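Long-range contact in beta-galactosidase (Marinomonas sp. ef1, PDB 6Y2K), which hydrolyses terminal beta-D-galactosyl residues from beta-galactosides, as a cold-active hexameric enzyme of glycoside hydrolase family 42: residues Ile396-Gly410 and Val610-Phe622. Residues are numbered along the deposited sequence; the frame is centred on the assembly and turned at random. Where two conformers were deposited one is given.
Sequences IGLDADELMSLPSAG and VRVRERGNVIFAF
R615 NH2 donates to two backbone carbonyls of the linker, M404 O at 2.9 Å, in the short helix 400-404, and L406 O at 2.9 Å. The bond to L406 is nearly straight (171°); that to M404 is more bent, its donor above the carbonyl plane. Both oxygens lie in the guanidinium plane. A bend at chi3 (64°) turns the group toward them. R615 NH1 bonds F342 O, near the C-terminal end of helix 333-343. A leucine in place of R615 would probably leave these three carbonyls without this donor and loosen the hairpin's hold on linker and helix. R613 reaches out on an extended chain and holds S408 O with both terminal nitrogens, NH2 at 2.8 Å and NH1 at 2.9 Å. R613 NH2 also bonds S343 O, and NH1 bonds V453 O. A water bridges A409 O and E614 O. Farther out, V618 CG2 meets I396 CD1 and L406 CD1, each at 3.9 Å. P407 CG touches G616 CA at 3.8 Å, in the type II' turn of the beta hairpin. The contact joins the segment between helix 377-395 of the TIM barrel part and strand 412-415 to the C-terminal antiparallel sheet, within the multidomain architecture of GH42 beta-galactosidases.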
# COMPACT_ATOMS: atom_id res chain seq x y z
N ILE A 396 14.22 -48.43 -21.49
CA ILE A 396 14.37 -48.12 -22.92
C ILE A 396 15.40 -49.02 -23.65
O ILE A 396 15.77 -48.73 -24.78
CB ILE A 396 14.66 -46.61 -23.17
CG1 ILE A 396 16.01 -46.17 -22.59
CG2 ILE A 396 13.53 -45.77 -22.59
CD1 ILE A 396 16.37 -44.72 -22.89
N GLY A 397 15.83 -50.10 -23.00
CA GLY A 397 16.68 -51.12 -23.65
C GLY A 397 18.08 -50.68 -24.05
O GLY A 397 18.61 -51.15 -25.07
N LEU A 398 18.67 -49.79 -23.26
CA LEU A 398 20.00 -49.25 -23.56
C LEU A 398 20.97 -49.60 -22.45
O LEU A 398 20.57 -49.77 -21.30
CB LEU A 398 19.93 -47.73 -23.69
CG LEU A 398 19.10 -47.16 -24.84
CD1 LEU A 398 19.27 -45.64 -24.89
CD2 LEU A 398 19.47 -47.78 -26.18
N ASP A 399 22.25 -49.74 -22.81
CA ASP A 399 23.32 -49.79 -21.81
C ASP A 399 23.76 -48.36 -21.45
O ASP A 399 23.37 -47.40 -22.13
CB ASP A 399 24.51 -50.68 -22.26
CG ASP A 399 25.22 -50.18 -23.51
OD1 ASP A 399 25.24 -48.96 -23.80
OD2 ASP A 399 25.80 -51.03 -24.22
N ALA A 400 24.59 -48.24 -20.41
CA ALA A 400 25.04 -46.94 -19.90
C ALA A 400 25.62 -46.03 -20.99
O ALA A 400 25.33 -44.84 -21.02
CB ALA A 400 26.07 -47.15 -18.80
N ASP A 401 26.41 -46.62 -21.88
CA ASP A 401 27.06 -45.88 -22.96
C ASP A 401 26.06 -45.39 -24.02
O ASP A 401 26.18 -44.27 -24.53
CB ASP A 401 28.14 -46.74 -23.61
CG ASP A 401 29.22 -45.92 -24.26
OD1 ASP A 401 28.99 -45.41 -25.38
OD2 ASP A 401 30.30 -45.80 -23.64
N GLU A 402 25.10 -46.24 -24.36
CA GLU A 402 24.00 -45.85 -25.25
C GLU A 402 23.12 -44.76 -24.64
O GLU A 402 22.70 -43.83 -25.33
CB GLU A 402 23.16 -47.06 -25.62
CG GLU A 402 23.87 -48.04 -26.55
CD GLU A 402 23.12 -49.35 -26.72
OE1 GLU A 402 22.57 -49.87 -25.73
OE2 GLU A 402 23.10 -49.85 -27.86
N LEU A 403 22.86 -44.87 -23.33
CA LEU A 403 22.10 -43.86 -22.57
C LEU A 403 22.74 -42.48 -22.71
O LEU A 403 22.07 -41.50 -23.04
CB LEU A 403 22.01 -44.24 -21.09
CG LEU A 403 20.70 -44.04 -20.33
CD1 LEU A 403 20.98 -43.99 -18.84
CD2 LEU A 403 19.91 -42.82 -20.78
N MET A 404 24.04 -42.42 -22.46
CA MET A 404 24.82 -41.18 -22.59
C MET A 404 24.80 -40.62 -24.02
O MET A 404 24.84 -39.41 -24.20
CB MET A 404 26.27 -41.43 -22.14
CG MET A 404 27.23 -40.27 -22.32
SD MET A 404 28.88 -40.69 -21.73
CE MET A 404 28.58 -40.62 -19.98
N SER A 405 24.73 -41.51 -25.01
CA SER A 405 24.72 -41.13 -26.42
C SER A 405 23.36 -40.67 -26.96
O SER A 405 23.28 -40.29 -28.13
CB SER A 405 25.22 -42.30 -27.27
OG SER A 405 26.53 -42.68 -26.88
N LEU A 406 22.29 -40.70 -26.15
CA LEU A 406 21.00 -40.15 -26.57
C LEU A 406 21.18 -38.73 -27.13
O LEU A 406 21.98 -37.96 -26.58
CB LEU A 406 20.00 -40.08 -25.41
CG LEU A 406 19.29 -41.36 -24.98
CD1 LEU A 406 18.53 -41.09 -23.68
CD2 LEU A 406 18.37 -41.87 -26.07
N PRO A 407 20.47 -38.39 -28.22
CA PRO A 407 20.61 -37.04 -28.76
C PRO A 407 20.18 -35.97 -27.76
O PRO A 407 19.34 -36.22 -26.90
CB PRO A 407 19.71 -37.05 -30.01
CG PRO A 407 18.85 -38.26 -29.90
CD PRO A 407 19.55 -39.23 -29.01
N SER A 408 20.83 -34.81 -27.84
CA SER A 408 20.60 -33.71 -26.91
C SER A 408 20.24 -32.37 -27.54
O SER A 408 19.78 -31.48 -26.82
CB SER A 408 21.83 -33.55 -26.02
OG SER A 408 22.04 -34.73 -25.26
N ALA A 409 20.41 -32.21 -28.85
CA ALA A 409 20.24 -30.91 -29.50
C ALA A 409 18.77 -30.51 -29.58
O ALA A 409 17.90 -31.34 -29.83
CB ALA A 409 20.85 -30.91 -30.89
N GLY A 410 18.51 -29.22 -29.35
CA GLY A 410 17.20 -28.62 -29.65
C GLY A 410 17.14 -28.18 -31.10
O GLY A 410 18.16 -28.08 -31.78
N VAL A 610 7.32 -25.06 -13.90
CA VAL A 610 7.51 -26.34 -14.57
C VAL A 610 8.36 -26.15 -15.83
O VAL A 610 8.29 -25.11 -16.49
CB VAL A 610 6.14 -27.00 -14.92
CG1 VAL A 610 6.32 -28.25 -15.77
CG2 VAL A 610 5.40 -27.35 -13.63
N ARG A 611 9.21 -27.13 -16.10
CA ARG A 611 10.08 -27.13 -17.26
C ARG A 611 10.12 -28.54 -17.81
O ARG A 611 9.91 -29.51 -17.08
CB ARG A 611 11.49 -26.69 -16.87
CG ARG A 611 11.61 -25.24 -16.39
CD ARG A 611 11.41 -24.28 -17.55
NE ARG A 611 11.69 -22.90 -17.20
CZ ARG A 611 10.83 -22.07 -16.61
NH1 ARG A 611 9.61 -22.46 -16.24
NH2 ARG A 611 11.21 -20.82 -16.36
N VAL A 612 10.40 -28.63 -19.11
CA VAL A 612 10.48 -29.89 -19.84
C VAL A 612 11.64 -29.82 -20.83
O VAL A 612 11.98 -28.75 -21.36
CB VAL A 612 9.16 -30.20 -20.60
CG1 VAL A 612 9.28 -31.45 -21.46
CG2 VAL A 612 8.03 -30.39 -19.61
N ARG A 613 12.28 -30.96 -21.07
CA ARG A 613 13.28 -31.08 -22.12
C ARG A 613 13.29 -32.51 -22.64
O ARG A 613 12.97 -33.44 -21.89
CB ARG A 613 14.67 -30.66 -21.61
CG ARG A 613 15.63 -30.34 -22.74
CD ARG A 613 16.97 -29.76 -22.29
NE ARG A 613 17.64 -29.18 -23.44
CZ ARG A 613 18.26 -29.86 -24.41
NH1 ARG A 613 18.79 -29.19 -25.44
NH2 ARG A 613 18.36 -31.19 -24.38
N GLU A 614 13.63 -32.68 -23.92
CA GLU A 614 13.68 -33.99 -24.56
C GLU A 614 15.09 -34.41 -24.94
O GLU A 614 15.91 -33.58 -25.34
CB GLU A 614 12.84 -33.99 -25.84
CG GLU A 614 11.38 -33.64 -25.60
CD GLU A 614 10.50 -33.85 -26.83
OE1 GLU A 614 9.27 -33.75 -26.67
OE2 GLU A 614 11.03 -34.11 -27.94
N ARG A 615 15.36 -35.71 -24.81
CA ARG A 615 16.52 -36.36 -25.42
C ARG A 615 16.03 -37.58 -26.20
O ARG A 615 15.70 -38.61 -25.61
CB ARG A 615 17.53 -36.78 -24.35
CG ARG A 615 18.23 -35.60 -23.70
CD ARG A 615 19.37 -36.02 -22.78
NE ARG A 615 20.45 -36.67 -23.52
CZ ARG A 615 21.50 -37.28 -22.96
NH1 ARG A 615 21.65 -37.32 -21.63
NH2 ARG A 615 22.42 -37.83 -23.73
N GLY A 616 15.97 -37.43 -27.52
CA GLY A 616 15.38 -38.45 -28.39
C GLY A 616 13.95 -38.78 -27.99
O GLY A 616 13.09 -37.90 -28.01
N ASN A 617 13.75 -40.02 -27.57
CA ASN A 617 12.44 -40.55 -27.16
C ASN A 617 12.16 -40.39 -25.66
O ASN A 617 11.13 -40.85 -25.17
CB ASN A 617 12.29 -42.03 -27.59
CG ASN A 617 13.15 -43.01 -26.78
OD1 ASN A 617 12.63 -43.97 -26.22
ND2 ASN A 617 14.45 -42.78 -26.73
N VAL A 618 13.06 -39.74 -24.91
CA VAL A 618 12.89 -39.54 -23.46
C VAL A 618 12.45 -38.09 -23.18
O VAL A 618 13.01 -37.15 -23.76
CB VAL A 618 14.18 -39.87 -22.68
CG1 VAL A 618 13.97 -39.73 -21.17
CG2 VAL A 618 14.66 -41.27 -23.02
N ILE A 619 11.42 -37.94 -22.33
CA ILE A 619 10.89 -36.63 -21.92
C ILE A 619 11.21 -36.45 -20.44
O ILE A 619 10.83 -37.30 -19.62
CB ILE A 619 9.35 -36.54 -22.08
CG1 ILE A 619 8.86 -37.09 -23.42
CG2 ILE A 619 8.89 -35.09 -21.94
CD1 ILE A 619 9.12 -36.16 -24.58
N PHE A 620 11.89 -35.36 -20.09
CA PHE A 620 12.23 -35.07 -18.69
C PHE A 620 11.36 -33.90 -18.24
O PHE A 620 11.34 -32.88 -18.90
CB PHE A 620 13.71 -34.68 -18.54
CG PHE A 620 14.69 -35.71 -19.06
CD1 PHE A 620 14.99 -35.80 -20.41
CD2 PHE A 620 15.35 -36.57 -18.18
CE1 PHE A 620 15.90 -36.74 -20.89
CE2 PHE A 620 16.27 -37.51 -18.65
CZ PHE A 620 16.54 -37.60 -20.01
N ALA A 621 10.63 -34.06 -17.14
CA ALA A 621 9.80 -32.98 -16.59
C ALA A 621 10.26 -32.64 -15.19
O ALA A 621 10.60 -33.53 -14.42
CB ALA A 621 8.34 -33.38 -16.59
N PHE A 622 10.21 -31.34 -14.86
CA PHE A 622 10.74 -30.77 -13.62
C PHE A 622 9.75 -29.78 -13.00
O PHE A 622 9.11 -29.02 -13.72
CB PHE A 622 12.05 -30.02 -13.90
CG PHE A 622 13.08 -30.88 -14.57
CD1 PHE A 622 13.90 -31.71 -13.82
CD2 PHE A 622 13.20 -30.89 -15.96
CE1 PHE A 622 14.82 -32.53 -14.45
CE2 PHE A 622 14.12 -31.70 -16.58
CZ PHE A 622 14.94 -32.52 -15.82
O HOH W 1 16.18 -31.88 -27.46